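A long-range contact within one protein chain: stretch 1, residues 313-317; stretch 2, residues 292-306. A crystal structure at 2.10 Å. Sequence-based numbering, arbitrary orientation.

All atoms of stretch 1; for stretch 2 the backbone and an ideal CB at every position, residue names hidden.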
# COMPACT_ATOMS: atom_id res chain seq x y z
N ARG A 313 -3.56 27.72 -1.51
CA ARG A 313 -4.87 27.79 -0.87
C ARG A 313 -5.88 27.40 -1.94
O ARG A 313 -5.93 28.01 -3.01
CB ARG A 313 -5.15 29.20 -0.32
CG ARG A 313 -4.15 29.69 0.73
CD ARG A 313 -4.65 30.93 1.50
NE ARG A 313 -5.78 30.62 2.38
CZ ARG A 313 -5.67 30.22 3.65
NH1 ARG A 313 -4.47 30.07 4.21
NH2 ARG A 313 -6.76 29.96 4.36
N TYR A 314 -6.66 26.36 -1.65
CA TYR A 314 -7.65 25.84 -2.60
C TYR A 314 -9.02 26.48 -2.39
O TYR A 314 -9.39 26.82 -1.26
CB TYR A 314 -7.76 24.32 -2.49
CG TYR A 314 -6.56 23.55 -3.03
CD1 TYR A 314 -6.63 22.90 -4.26
CD2 TYR A 314 -5.36 23.48 -2.30
CE1 TYR A 314 -5.54 22.19 -4.76
CE2 TYR A 314 -4.26 22.78 -2.80
CZ TYR A 314 -4.36 22.13 -4.03
OH TYR A 314 -3.28 21.43 -4.53
N PHE A 315 -9.77 26.65 -3.47
CA PHE A 315 -11.12 27.21 -3.40
C PHE A 315 -12.07 26.45 -4.33
O PHE A 315 -11.66 25.89 -5.34
CB PHE A 315 -11.12 28.70 -3.75
CG PHE A 315 -10.46 29.02 -5.06
CD1 PHE A 315 -9.12 29.39 -5.11
CD2 PHE A 315 -11.18 28.95 -6.25
CE1 PHE A 315 -8.50 29.68 -6.33
CE2 PHE A 315 -10.57 29.24 -7.47
CZ PHE A 315 -9.23 29.60 -7.51
N ARG A 316 -13.35 26.45 -3.97
CA ARG A 316 -14.39 25.83 -4.78
C ARG A 316 -14.90 26.84 -5.80
O ARG A 316 -15.28 27.96 -5.43
CB ARG A 316 -15.55 25.36 -3.90
CG ARG A 316 -16.47 24.34 -4.54
CD ARG A 316 -17.88 24.36 -3.96
NE ARG A 316 -17.91 24.48 -2.50
CZ ARG A 316 -18.60 25.40 -1.82
NH1 ARG A 316 -19.33 26.30 -2.46
NH2 ARG A 316 -18.55 25.42 -0.49
N ARG A 317 -14.90 26.46 -7.07
CA ARG A 317 -15.46 27.30 -8.13
C ARG A 317 -16.99 27.30 -8.04
O ARG A 317 -17.59 26.26 -7.78
CB ARG A 317 -15.05 26.79 -9.51
CG ARG A 317 -13.56 26.75 -9.76
CD ARG A 317 -13.27 26.68 -11.25
NE ARG A 317 -11.88 26.30 -11.52
CZ ARG A 317 -10.84 27.13 -11.47
NH1 ARG A 317 -11.02 28.41 -11.17
NH2 ARG A 317 -9.63 26.67 -11.74
N UNK A 292 -5.84 14.00 1.79
CA UNK A 292 -6.55 15.25 1.50
C UNK A 292 -5.99 15.92 0.25
O UNK A 292 -6.75 16.42 -0.58
CB UNK A 292 -6.46 16.21 2.69
N UNK A 293 -4.67 15.92 0.12
CA UNK A 293 -3.99 16.47 -1.05
C UNK A 293 -4.35 15.72 -2.33
O UNK A 293 -4.59 16.34 -3.37
CB UNK A 293 -2.48 16.43 -0.84
N UNK A 294 -4.40 14.39 -2.24
CA UNK A 294 -4.81 13.53 -3.36
C UNK A 294 -6.23 13.85 -3.85
O UNK A 294 -6.48 13.84 -5.06
CB UNK A 294 -4.73 12.06 -2.94
N UNK A 295 -7.13 14.10 -2.92
CA UNK A 295 -8.51 14.42 -3.26
C UNK A 295 -8.64 15.82 -3.86
O UNK A 295 -9.40 16.02 -4.80
CB UNK A 295 -9.40 14.30 -2.02
N UNK A 296 -7.88 16.77 -3.32
CA UNK A 296 -7.83 18.13 -3.86
C UNK A 296 -7.30 18.17 -5.30
O UNK A 296 -7.83 18.90 -6.14
CB UNK A 296 -6.96 19.01 -2.96
N UNK A 297 -6.27 17.39 -5.58
CA UNK A 297 -5.67 17.37 -6.92
C UNK A 297 -6.54 16.64 -7.94
O UNK A 297 -6.50 16.95 -9.13
CB UNK A 297 -4.29 16.71 -6.86
N UNK A 298 -7.33 15.69 -7.45
CA UNK A 298 -8.35 15.03 -8.26
C UNK A 298 -9.43 16.04 -8.67
O UNK A 298 -9.83 16.10 -9.84
CB UNK A 298 -8.97 13.86 -7.49
N UNK A 299 -9.88 16.84 -7.70
CA UNK A 299 -10.90 17.86 -7.93
C UNK A 299 -10.39 18.98 -8.84
O UNK A 299 -11.15 19.50 -9.66
CB UNK A 299 -11.37 18.45 -6.60
N UNK A 300 -9.12 19.33 -8.69
CA UNK A 300 -8.51 20.39 -9.48
C UNK A 300 -8.37 19.98 -10.94
O UNK A 300 -8.61 20.78 -11.84
CB UNK A 300 -7.14 20.76 -8.90
N UNK A 301 -8.01 18.72 -11.16
CA UNK A 301 -7.88 18.17 -12.51
C UNK A 301 -9.23 18.18 -13.23
O UNK A 301 -9.30 18.44 -14.43
CB UNK A 301 -7.32 16.75 -12.46
N UNK A 302 -10.30 17.92 -12.48
CA UNK A 302 -11.66 18.00 -13.02
C UNK A 302 -12.14 19.44 -13.22
O UNK A 302 -13.16 19.68 -13.86
CB UNK A 302 -12.63 17.27 -12.09
N UNK A 303 -11.40 20.40 -12.66
CA UNK A 303 -11.76 21.81 -12.77
C UNK A 303 -12.70 22.31 -11.68
O UNK A 303 -13.02 23.49 -11.63
CB UNK A 303 -12.41 22.06 -14.13
N UNK A 304 -13.13 21.40 -10.80
CA UNK A 304 -14.08 21.73 -9.74
C UNK A 304 -13.50 22.67 -8.69
O UNK A 304 -14.23 23.45 -8.08
CB UNK A 304 -14.56 20.45 -9.06
N UNK A 305 -12.18 22.58 -8.47
CA UNK A 305 -11.50 23.51 -7.58
C UNK A 305 -10.31 24.17 -8.28
O UNK A 305 -9.81 23.67 -9.29
CB UNK A 305 -11.04 22.79 -6.31
N UNK A 306 -9.89 25.31 -7.74
CA UNK A 306 -8.68 25.98 -8.19
C UNK A 306 -7.80 26.24 -6.99
O UNK A 306 -8.17 25.89 -5.87
CB UNK A 306 -9.00 27.28 -8.93

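Stretch 1 runs as a strand, and the last two residues of stretch 2 pair with it antiparallel; the preceding helix lies alongside, so that the side chain of Y314 reaches toward it. That ring is the main feature the helix has to accommodate.

Positions 292, 294, 295 and 298 have ideal CB atoms with nothing of stretch 1 within 5.5 Å, so the contact sets no demand on them; they are T292, A294, H295 and Y298. Position 293 also starts out of range, its CA-to-CB bond pointing sideways, but a long side chain could arrive near the tyrosine hydroxyl. It is L293, whose CD1 lies 3.9 Å from Y314 OH.

Position 296 points toward stretch 1, its ideal CB 3.9 Å from Y314 CE1. An aromatic face asks for an aliphatic chain, and leucine, isoleucine or methionine would all be reasonable. L296 is found: its CB sits over the ring face, 4.1 Å from the centroid in a CH-pi contact, while its CD2 packs 3.8 Å from Y314 CG.

At 297 the bond again points sideways, with the ideal CB 5.4 Å from Y314 OH. That hydroxyl invites a polar chain long enough to reach it, such as glutamate or glutamine. E297 does so: Y314 OH donates a short hydrogen bond to E297 OE2, 2.5 Å, near the plane of the ring.

Position 299 is out of reach and holds L299. Position 300, one turn beyond 296, points toward stretch 1 with its ideal CB 4.7 Å from Y314 CE1. A long chain with an aliphatic stem could pass the ring, so lysine, arginine or methionine would serve. R300 places CD 3.9 Å from Y314 CE1, and its guanidinium forms a salt bridge with E297, NH2 to OE1 at 2.8 Å, supplemented by a hydrogen bond from NE to OE2, also 2.8 Å. The carboxylate thus serves both tyrosine and arginine.

Positions 301 and 302, out of reach, are E301 and E302. At 303 phi is 88°, and a CB would be jammed against the preceding carbonyl oxygen, which calls for glycine. G303 closes the helix in a Schellman motif; its O accepts a weak hydrogen bond from R317 NE, 3.0 Å.

The CB at 304 points away, so the contact leaves the side chain free and uses the backbone: A304 O accepts from R317 N at 3.2 Å.

Position 305 is in the strand, on the same sheet face as R316, its ideal CB 3.3 Å from F315 O and 4.9 Å from Y314 CD1. A beta-branched aliphatic residue suits both strand and ring, and V305 sets CG2 4.0 Å from Y314 CD1, at the ring edge.

At 306 an ideal CB would clash with F315 CZ at 2.7 Å and R317 NH2 at 2.9 Å; only glycine fits. G306 exchanges two backbone hydrogen bonds with F315, N to O and O to N, each 3.0 Å, and its CA lies 4.0 Å from the F315 ring centroid, over the face.

Stretch 2 (292-306) TLAHLEYLREEGAVG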
# COMPACT_ATOMS: atom_id res chain seq x y z
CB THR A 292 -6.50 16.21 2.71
OG1 THR A 292 -7.00 15.53 3.87
CG2 THR A 292 -7.35 17.45 2.46
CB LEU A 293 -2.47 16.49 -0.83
CG LEU A 293 -1.59 17.10 -1.92
CD1 LEU A 293 -2.08 18.48 -2.36
CD2 LEU A 293 -0.15 17.19 -1.43
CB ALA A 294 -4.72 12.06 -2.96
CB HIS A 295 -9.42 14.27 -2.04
CG HIS A 295 -9.75 12.84 -1.71
ND1 HIS A 295 -8.82 11.96 -1.20
CD2 HIS A 295 -10.90 12.14 -1.84
CE1 HIS A 295 -9.39 10.78 -1.02
NE2 HIS A 295 -10.65 10.86 -1.41
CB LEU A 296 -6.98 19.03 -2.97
CG LEU A 296 -7.61 19.48 -1.64
CD1 LEU A 296 -6.53 19.92 -0.67
CD2 LEU A 296 -8.63 20.61 -1.88
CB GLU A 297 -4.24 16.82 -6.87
CG GLU A 297 -3.22 17.83 -6.31
CD GLU A 297 -3.15 19.12 -7.12
OE1 GLU A 297 -2.53 19.12 -8.20
OE2 GLU A 297 -3.71 20.15 -6.68
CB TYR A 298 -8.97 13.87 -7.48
CG TYR A 298 -10.00 13.07 -8.25
CD1 TYR A 298 -9.63 11.96 -9.00
CD2 TYR A 298 -11.35 13.42 -8.20
CE1 TYR A 298 -10.57 11.23 -9.69
CE2 TYR A 298 -12.30 12.69 -8.89
CZ TYR A 298 -11.91 11.59 -9.64
OH TYR A 298 -12.84 10.86 -10.32
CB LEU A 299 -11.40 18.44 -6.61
CG LEU A 299 -12.25 17.53 -5.72
CD1 LEU A 299 -12.53 18.20 -4.38
CD2 LEU A 299 -13.55 17.13 -6.40
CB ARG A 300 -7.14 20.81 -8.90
CG ARG A 300 -6.65 22.17 -9.41
CD ARG A 300 -5.44 22.68 -8.64
NE ARG A 300 -4.23 21.89 -8.86
CZ ARG A 300 -3.46 21.98 -9.94
NH1 ARG A 300 -3.75 22.82 -10.93
NH2 ARG A 300 -2.38 21.21 -10.04
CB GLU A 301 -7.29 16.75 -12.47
CG GLU A 301 -6.80 16.23 -13.83
CD GLU A 301 -7.90 15.60 -14.67
OE1 GLU A 301 -8.93 15.18 -14.10
OE2 GLU A 301 -7.74 15.51 -15.91
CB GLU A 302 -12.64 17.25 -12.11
CG GLU A 302 -12.48 15.74 -12.14
CD GLU A 302 -13.57 15.01 -11.38
OE1 GLU A 302 -14.24 15.63 -10.52
OE2 GLU A 302 -13.77 13.81 -11.64
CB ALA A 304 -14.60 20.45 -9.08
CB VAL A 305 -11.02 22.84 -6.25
CG1 VAL A 305 -12.17 22.13 -5.53
CG2 VAL A 305 -9.84 21.91 -6.48
O HOH W 1 -8.79 23.90 -12.00
O HOH W 2 -16.90 23.34 -8.10
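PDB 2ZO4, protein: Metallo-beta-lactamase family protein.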